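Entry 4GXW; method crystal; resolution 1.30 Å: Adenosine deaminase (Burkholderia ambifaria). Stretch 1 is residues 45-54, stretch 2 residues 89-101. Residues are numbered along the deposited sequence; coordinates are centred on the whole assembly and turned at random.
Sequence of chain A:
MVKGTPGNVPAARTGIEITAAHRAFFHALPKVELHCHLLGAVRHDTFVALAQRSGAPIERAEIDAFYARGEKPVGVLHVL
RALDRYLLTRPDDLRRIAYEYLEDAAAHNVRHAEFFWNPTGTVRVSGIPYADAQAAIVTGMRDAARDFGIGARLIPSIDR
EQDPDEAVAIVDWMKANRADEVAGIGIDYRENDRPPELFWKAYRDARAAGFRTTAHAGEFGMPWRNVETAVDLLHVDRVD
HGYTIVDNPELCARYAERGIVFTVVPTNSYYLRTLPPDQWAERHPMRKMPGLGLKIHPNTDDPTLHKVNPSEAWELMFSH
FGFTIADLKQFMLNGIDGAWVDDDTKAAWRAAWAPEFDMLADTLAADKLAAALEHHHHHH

Stretch 1 (45-54) DTFVALAQRS
Stretch 2 (89-101) TRPDDLRRIAYEY

Two antiparallel helices can be held together largely by polar groups when charged and hydroxyl groups find partners. Residues 45-54 and 89-101 of this adenosine deaminase illustrate the point. The first stretch is helical throughout, continuing a helix begun earlier; the second enters from an extended R90 (phi/psi -140/148) and runs as a helix to Y101 and beyond. Their axes lie 11.7 Å apart at closest approach, at 172°. The register pairs T46 with I97 (CA to CA 8.0 Å), L50 with D93 (CA to CA 7.9 Å) and S54 with T89 (CA to CA 7.2 Å), and 458 Å² is buried in all.

The principal clasp is R53 on D93. The arginine, t, t, p in its first three chi angles with chi4 at -144°, meets the carboxylate in a two-pronged salt bridge: NH1 of R53 lies 2.8 Å from OD2 of D93, and NH2 of R53 lies 2.8 Å from OD1 of D93. NH1 of R53 also donates to OG1 of T89 at 2.8 Å; T89 is p, and both acceptors sit at the edge of the guanidinium, where its N-H bonds point. One face is covered by R90, whose NE comes within 3.8 Å of R53 NH1 despite the like charge.

D93, buried and in the m rotamer (chi2 -23°), works in both directions. While binding R53, OD2 of D93 accepts from N of T89 at 3.0 Å and from N of R90 at 3.2 Å, satisfying two loop amides. A water adds to the cluster, 2.4 Å from OG1 of T89 and accepting a weak bond from NE of R53 at 3.2 Å.

At the other end, buried T46 (m) points toward the partner helix and donates from OG1 to OE1 of E100 at 2.6 Å. E100 (m, t, chi3 -3°) offers its other oxygen, OE2, to NE of R96 at 2.9 Å, a salt bridge one turn back along its own helix. R96 is extended, all t through chi3 with chi4 at 175°, and the methyl CG2 of T46 lies over one face of its guanidinium. Threonine thus supplies both a hydroxyl and an apolar surface.

Between these polar ends, L50 (m, t) starts sideways but brings its end nearer: CD1 of L50 is 4.5 Å from CG2 of I97 (p, t), and CD2 of L50 packs 3.6 Å from OD1 of D93.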

ATOM      1  N   ASP A  45     -17.706  -3.352  -9.435  1.00 20.34           N
ATOM      2  CA  ASP A  45     -19.152  -3.156  -9.417  1.00 20.32           C
ATOM      3  C   ASP A  45     -19.597  -1.959  -8.560  1.00 19.24           C
ATOM      4  O   ASP A  45     -20.654  -1.366  -8.798  1.00 19.37           O
ATOM      5  CB  ASP A  45     -19.866  -4.446  -9.009  1.00 23.10           C
ATOM      6  CG  ASP A  45     -19.694  -5.556 -10.034  1.00 30.08           C
ATOM      7  OD1 ASP A  45     -19.152  -5.298 -11.133  1.00 30.39           O
ATOM      8  OD2 ASP A  45     -20.108  -6.697  -9.745  1.00 38.50           O
ATOM      9  N   THR A  46     -18.789  -1.596  -7.576  1.00 18.28           N
ATOM     10  CA  THR A  46     -19.065  -0.381  -6.819  1.00 17.41           C
ATOM     11  C   THR A  46     -18.741   0.858  -7.657  1.00 17.90           C
ATOM     12  O   THR A  46     -19.456   1.859  -7.598  1.00 18.42           O
ATOM     13  CB  THR A  46     -18.315  -0.374  -5.477  1.00 16.79           C
ATOM     14  OG1 THR A  46     -18.795  -1.474  -4.696  1.00 19.10           O
ATOM     15  CG2 THR A  46     -18.556   0.923  -4.723  1.00 18.00           C
ATOM     16  N   PHE A  47     -17.674   0.765  -8.452  1.00 18.45           N
ATOM     17  CA  PHE A  47     -17.315   1.813  -9.408  1.00 19.10           C
ATOM     18  C   PHE A  47     -18.490   2.046 -10.367  1.00 19.95           C
ATOM     19  O   PHE A  47     -18.871   3.190 -10.635  1.00 20.07           O
ATOM     20  CB  PHE A  47     -16.044   1.405 -10.168  1.00 19.85           C
ATOM     21  CG  PHE A  47     -15.326   2.551 -10.845  1.00 20.35           C
ATOM     22  CD1 PHE A  47     -15.803   3.088 -12.031  1.00 21.41           C
ATOM     23  CD2 PHE A  47     -14.147   3.058 -10.314  1.00 19.86           C
ATOM     24  CE1 PHE A  47     -15.132   4.135 -12.659  1.00 21.98           C
ATOM     25  CE2 PHE A  47     -13.475   4.102 -10.937  1.00 20.42           C
ATOM     26  CZ  PHE A  47     -13.967   4.638 -12.108  1.00 21.48           C
ATOM     27  N   VAL A  48     -19.068   0.955 -10.869  1.00 20.61           N
ATOM     28  CA  VAL A  48     -20.252   1.018 -11.724  1.00 21.48           C
ATOM     29  C   VAL A  48     -21.425   1.723 -11.039  1.00 22.12           C
ATOM     30  O   VAL A  48     -22.042   2.618 -11.622  1.00 21.69           O
ATOM     31  CB  VAL A  48     -20.665  -0.395 -12.183  1.00 22.25           C
ATOM     32  CG1 VAL A  48     -22.050  -0.386 -12.821  1.00 23.90           C
ATOM     33  CG2 VAL A  48     -19.627  -0.943 -13.145  1.00 24.25           C
ATOM     34  N   ALA A  49     -21.714   1.337  -9.799  1.00 21.15           N
ATOM     35  CA  ALA A  49     -22.830   1.915  -9.052  1.00 23.73           C
ATOM     36  C   ALA A  49     -22.639   3.408  -8.845  1.00 22.75           C
ATOM     37  O   ALA A  49     -23.578   4.193  -9.011  1.00 24.76           O
ATOM     38  CB  ALA A  49     -22.992   1.216  -7.714  1.00 26.94           C
ATOM     39  N   LEU A  50     -21.423   3.798  -8.475  1.00 19.12           N
ATOM     40  CA  LEU A  50     -21.104   5.206  -8.282  1.00 18.09           C
ATOM     41  C   LEU A  50     -21.252   6.007  -9.579  1.00 21.87           C
ATOM     42  O   LEU A  50     -21.795   7.113  -9.583  1.00 19.82           O
ATOM     43  CB  LEU A  50     -19.688   5.357  -7.726  1.00 17.53           C
ATOM     44  CG  LEU A  50     -19.484   4.871  -6.290  1.00 18.44           C
ATOM     45  CD1 LEU A  50     -18.005   4.905  -5.932  1.00 20.12           C
ATOM     46  CD2 LEU A  50     -20.278   5.751  -5.341  1.00 25.18           C
ATOM     47  N   ALA A  51     -20.778   5.441 -10.682  1.00 20.11           N
ATOM     48  CA  ALA A  51     -20.858   6.105 -11.980  1.00 23.03           C
ATOM     49  C   ALA A  51     -22.305   6.309 -12.428  1.00 27.30           C
ATOM     50  O   ALA A  51     -22.679   7.381 -12.916  1.00 26.61           O
ATOM     51  CB  ALA A  51     -20.089   5.315 -13.021  1.00 23.95           C
ATOM     52  N   GLN A  52     -23.114   5.268 -12.269  1.00 23.82           N
ATOM     53  CA  GLN A  52     -24.504   5.314 -12.704  1.00 30.88           C
ATOM     54  C   GLN A  52     -25.304   6.321 -11.890  1.00 37.75           C
ATOM     55  O   GLN A  52     -26.150   7.032 -12.431  1.00 42.00           O
ATOM     56  CB  GLN A  52     -25.137   3.922 -12.624  1.00 37.13           C
ATOM     57  CG  GLN A  52     -24.534   2.927 -13.608  1.00 41.52           C
ATOM     58  CD  GLN A  52     -24.994   1.502 -13.367  1.00 48.78           C
ATOM     59  OE1 GLN A  52     -25.437   1.155 -12.272  1.00 52.49           O
ATOM     60  NE2 GLN A  52     -24.884   0.667 -14.395  1.00 49.44           N
ATOM     61  N   ARG A  53     -25.027   6.394 -10.592  1.00 34.03           N
ATOM     62  CA  ARG A  53     -25.729   7.341  -9.731  1.00 38.53           C
ATOM     63  C   ARG A  53     -25.307   8.792  -9.977  1.00 35.82           C
ATOM     64  O   ARG A  53     -26.145   9.695  -9.983  1.00 37.77           O
ATOM     65  CB  ARG A  53     -25.541   6.981  -8.257  1.00 33.65           C
ATOM     66  CG  ARG A  53     -26.544   7.657  -7.327  1.00 35.52           C
ATOM     67  CD  ARG A  53     -26.079   7.636  -5.877  1.00 34.01           C
ATOM     68  NE  ARG A  53     -25.048   8.636  -5.626  1.00 26.53           N
ATOM     69  CZ  ARG A  53     -24.019   8.459  -4.803  1.00 25.45           C
ATOM     70  NH1 ARG A  53     -23.125   9.428  -4.639  1.00 26.72           N
ATOM     71  NH2 ARG A  53     -23.875   7.313  -4.152  1.00 31.13           N
ATOM     72  N   SER A  54     -24.012   9.019 -10.177  1.00 31.88           N
ATOM     73  CA  SER A  54     -23.500  10.379 -10.364  1.00 34.38           C
ATOM     74  C   SER A  54     -23.742  10.919 -11.764  1.00 38.49           C
ATOM     75  O   SER A  54     -23.637  12.127 -11.995  1.00 39.97           O
ATOM     76  CB  SER A  54     -21.999  10.446 -10.062  1.00 37.04           C
ATOM     77  OG  SER A  54     -21.257   9.633 -10.961  1.00 36.56           O
ATOM     78  N   THR A  89     -19.279  11.601  -4.687  1.00  9.30           N
ATOM     79  CA  THR A  89     -20.040  12.845  -4.595  1.00  9.45           C
ATOM     80  C   THR A  89     -20.702  13.089  -3.239  1.00 11.23           C
ATOM     81  O   THR A  89     -21.267  14.163  -3.016  1.00 11.60           O
ATOM     82  CB  THR A  89     -21.117  12.939  -5.698  1.00 11.63           C
ATOM     83  OG1 THR A  89     -22.097  11.915  -5.502  1.00 11.92           O
ATOM     84  CG2 THR A  89     -20.487  12.791  -7.089  1.00 13.30           C
ATOM     85  N   ARG A  90     -20.637  12.102  -2.346  1.00 10.64           N
ATOM     86  CA  ARG A  90     -21.211  12.220  -1.004  1.00 10.80           C
ATOM     87  C   ARG A  90     -20.256  11.585  -0.023  1.00 11.40           C
ATOM     88  O   ARG A  90     -19.594  10.608  -0.366  1.00 10.12           O
ATOM     89  CB  ARG A  90     -22.540  11.468  -0.901  1.00 16.69           C
ATOM     90  CG  ARG A  90     -23.590  11.810  -1.927  1.00 17.00           C
ATOM     91  CD  ARG A  90     -24.861  11.028  -1.655  1.00 28.39           C
ATOM     92  NE  ARG A  90     -25.861  11.176  -2.711  1.00 23.11           N
ATOM     93  CZ  ARG A  90     -27.158  10.926  -2.554  1.00 25.46           C
ATOM     94  NH1 ARG A  90     -27.618  10.507  -1.385  1.00 19.22           N
ATOM     95  NH2 ARG A  90     -27.997  11.092  -3.570  1.00 30.48           N
ATOM     96  N   PRO A  91     -20.198  12.104   1.216  1.00  9.68           N
ATOM     97  CA  PRO A  91     -19.383  11.458   2.252  1.00  9.92           C
ATOM     98  C   PRO A  91     -19.654   9.968   2.349  1.00 10.48           C
ATOM     99  O   PRO A  91     -18.713   9.193   2.538  1.00 11.24           O
ATOM    100  CB  PRO A  91     -19.844  12.150   3.539  1.00 12.05           C
ATOM    101  CG  PRO A  91     -20.241  13.519   3.094  1.00 10.79           C
ATOM    102  CD  PRO A  91     -20.823  13.352   1.699  1.00  9.31           C
ATOM    103  N   ASP A  92     -20.909   9.561   2.207  1.00 10.53           N
ATOM    104  CA  ASP A  92     -21.236   8.144   2.354  1.00 11.22           C
ATOM    105  C   ASP A  92     -20.521   7.236   1.347  1.00 10.97           C
ATOM    106  O   ASP A  92     -20.313   6.052   1.610  1.00 10.28           O
ATOM    107  CB  ASP A  92     -22.745   7.907   2.306  1.00 11.91           C
ATOM    108  CG  ASP A  92     -23.110   6.518   2.762  1.00 16.95           C
ATOM    109  OD1 ASP A  92     -23.089   6.272   3.985  1.00 22.32           O
ATOM    110  OD2 ASP A  92     -23.389   5.659   1.907  1.00 16.46           O
ATOM    111  N   ASP A  93     -20.141   7.783   0.199  1.00  9.94           N
ATOM    112  CA  ASP A  93     -19.394   7.017  -0.792  1.00  9.66           C
ATOM    113  C   ASP A  93     -18.024   6.630  -0.243  1.00  9.10           C
ATOM    114  O   ASP A  93     -17.536   5.522  -0.496  1.00 10.29           O
ATOM    115  CB  ASP A  93     -19.215   7.825  -2.076  1.00  9.53           C
ATOM    116  CG  ASP A  93     -20.527   8.171  -2.740  1.00 11.38           C
ATOM    117  OD1 ASP A  93     -21.552   7.482  -2.515  1.00 12.84           O
ATOM    118  OD2 ASP A  93     -20.533   9.156  -3.513  1.00 12.75           O
ATOM    119  N   LEU A  94     -17.408   7.535   0.513  1.00  9.47           N
ATOM    120  CA  LEU A  94     -16.119   7.276   1.151  1.00  9.59           C
ATOM    121  C   LEU A  94     -16.261   6.232   2.254  1.00  9.70           C
ATOM    122  O   LEU A  94     -15.391   5.369   2.410  1.00  9.44           O
ATOM    123  CB  LEU A  94     -15.526   8.565   1.713  1.00  9.39           C
ATOM    124  CG  LEU A  94     -15.161   9.592   0.638  1.00 12.37           C
ATOM    125  CD1 LEU A  94     -14.828  10.942   1.257  1.00 14.76           C
ATOM    126  CD2 LEU A  94     -14.007   9.110  -0.207  1.00 16.03           C
ATOM    127  N   ARG A  95     -17.352   6.303   3.014  1.00 10.31           N
ATOM    128  CA  ARG A  95     -17.639   5.277   4.011  1.00  9.31           C
ATOM    129  C   ARG A  95     -17.715   3.918   3.321  1.00  9.84           C
ATOM    130  O   ARG A  95     -17.080   2.941   3.754  1.00  9.88           O
ATOM    131  CB  ARG A  95     -18.975   5.539   4.721  1.00  9.78           C
ATOM    132  CG  ARG A  95     -19.310   4.466   5.762  1.00 11.75           C
ATOM    133  CD  ARG A  95     -20.806   4.292   6.022  1.00 13.08           C
ATOM    134  NE  ARG A  95     -21.566   4.151   4.785  1.00 13.85           N
ATOM    135  CZ  ARG A  95     -21.703   3.024   4.091  1.00 13.17           C
ATOM    136  NH1 ARG A  95     -21.154   1.886   4.504  1.00 15.32           N
ATOM    137  NH2 ARG A  95     -22.418   3.030   2.972  1.00 14.74           N
ATOM    138  N   ARG A  96     -18.503   3.849   2.251  1.00  9.52           N
ATOM    139  CA  ARG A  96     -18.687   2.587   1.535  1.00 10.04           C
ATOM    140  C   ARG A  96     -17.373   1.984   1.036  1.00  9.30           C
ATOM    141  O   ARG A  96     -17.108   0.789   1.236  1.00  9.73           O
ATOM    142  CB  ARG A  96     -19.675   2.748   0.373  1.00 11.10           C
ATOM    143  CG  ARG A  96     -19.926   1.450  -0.370  1.00 12.28           C
ATOM    144  CD  ARG A  96     -20.962   1.628  -1.456  1.00 13.34           C
ATOM    145  NE  ARG A  96     -21.146   0.392  -2.209  1.00 15.21           N
ATOM    146  CZ  ARG A  96     -22.052   0.220  -3.163  1.00 19.44           C
ATOM    147  NH1 ARG A  96     -22.873   1.205  -3.485  1.00 19.04           N
ATOM    148  NH2 ARG A  96     -22.135  -0.942  -3.788  1.00 21.51           N
ATOM    149  N   ILE A  97     -16.548   2.787   0.374  1.00  9.55           N
ATOM    150  CA  ILE A  97     -15.338   2.212  -0.198  1.00  9.80           C
ATOM    151  C   ILE A  97     -14.313   1.837   0.877  1.00 10.18           C
ATOM    152  O   ILE A  97     -13.574   0.864   0.702  1.00 10.07           O
ATOM    153  CB  ILE A  97     -14.728   3.043  -1.361  1.00  8.81           C
ATOM    154  CG1 ILE A  97     -14.294   4.437  -0.910  1.00 10.24           C
ATOM    155  CG2 ILE A  97     -15.724   3.121  -2.519  1.00 10.70           C
ATOM    156  CD1 ILE A  97     -13.516   5.169  -1.980  1.00 10.23           C
ATOM    157  N   ALA A  98     -14.297   2.561   1.996  1.00  8.72           N
ATOM    158  CA  ALA A  98     -13.432   2.179   3.115  1.00  9.06           C
ATOM    159  C   ALA A  98     -13.879   0.836   3.699  1.00  9.69           C
ATOM    160  O   ALA A  98     -13.062  -0.057   3.934  1.00 10.40           O
ATOM    161  CB  ALA A  98     -13.408   3.267   4.186  1.00 10.70           C
ATOM    162  N   TYR A  99     -15.183   0.693   3.910  1.00  9.24           N
ATOM    163  CA  TYR A  99     -15.742  -0.522   4.487  1.00  9.25           C
ATOM    164  C   TYR A  99     -15.488  -1.709   3.562  1.00 10.19           C
ATOM    165  O   TYR A  99     -15.094  -2.787   4.025  1.00 10.04           O
ATOM    166  CB  TYR A  99     -17.239  -0.329   4.728  1.00 11.49           C
ATOM    167  CG  TYR A  99     -17.966  -1.525   5.297  1.00 10.83           C
ATOM    168  CD1 TYR A  99     -17.925  -1.811   6.654  1.00 11.84           C
ATOM    169  CD2 TYR A  99     -18.721  -2.356   4.473  1.00 13.60           C
ATOM    170  CE1 TYR A  99     -18.613  -2.891   7.174  1.00 13.16           C
ATOM    171  CE2 TYR A  99     -19.413  -3.445   4.990  1.00 15.93           C
ATOM    172  CZ  TYR A  99     -19.352  -3.706   6.340  1.00 14.81           C
ATOM    173  OH  TYR A  99     -20.037  -4.789   6.862  1.00 16.00           O
ATOM    174  N   GLU A 100     -15.696  -1.516   2.259  1.00  9.73           N
ATOM    175  CA  GLU A 100     -15.520  -2.615   1.306  1.00 10.88           C
ATOM    176  C   GLU A 100     -14.057  -3.021   1.137  1.00 10.11           C
ATOM    177  O   GLU A 100     -13.756  -4.205   0.995  1.00 10.28           O
ATOM    178  CB  GLU A 100     -16.174  -2.288  -0.044  1.00  9.80           C
ATOM    179  CG  GLU A 100     -17.686  -2.190   0.068  1.00 11.83           C
ATOM    180  CD  GLU A 100     -18.406  -1.958  -1.244  1.00 12.11           C
ATOM    181  OE1 GLU A 100     -17.745  -1.804  -2.294  1.00 14.90           O
ATOM    182  OE2 GLU A 100     -19.663  -1.934  -1.221  1.00 13.75           O
ATOM    183  N   TYR A 101     -13.151  -2.050   1.160  1.00  9.86           N
ATOM    184  CA  TYR A 101     -11.724  -2.356   1.127  1.00  9.13           C
ATOM    185  C   TYR A 101     -11.347  -3.199   2.344  1.00  9.45           C
ATOM    186  O   TYR A 101     -10.710  -4.250   2.210  1.00  8.97           O
ATOM    187  CB  TYR A 101     -10.859  -1.084   1.053  1.00  9.70           C
ATOM    188  CG  TYR A 101      -9.453  -1.332   1.550  1.00  9.31           C
ATOM    189  CD1 TYR A 101      -8.628  -2.275   0.937  1.00 10.29           C
ATOM    190  CD2 TYR A 101      -8.967  -0.668   2.667  1.00  9.28           C
ATOM    191  CE1 TYR A 101      -7.348  -2.532   1.421  1.00 10.40           C
ATOM    192  CE2 TYR A 101      -7.694  -0.914   3.156  1.00 10.05           C
ATOM    193  CZ  TYR A 101      -6.891  -1.843   2.533  1.00  9.63           C
ATOM    194  OH  TYR A 101      -5.622  -2.071   3.029  1.00 10.30           O
TER
HETATM  195  O   HOH W   1     -23.507  10.974  -7.206  1.00 46.01           O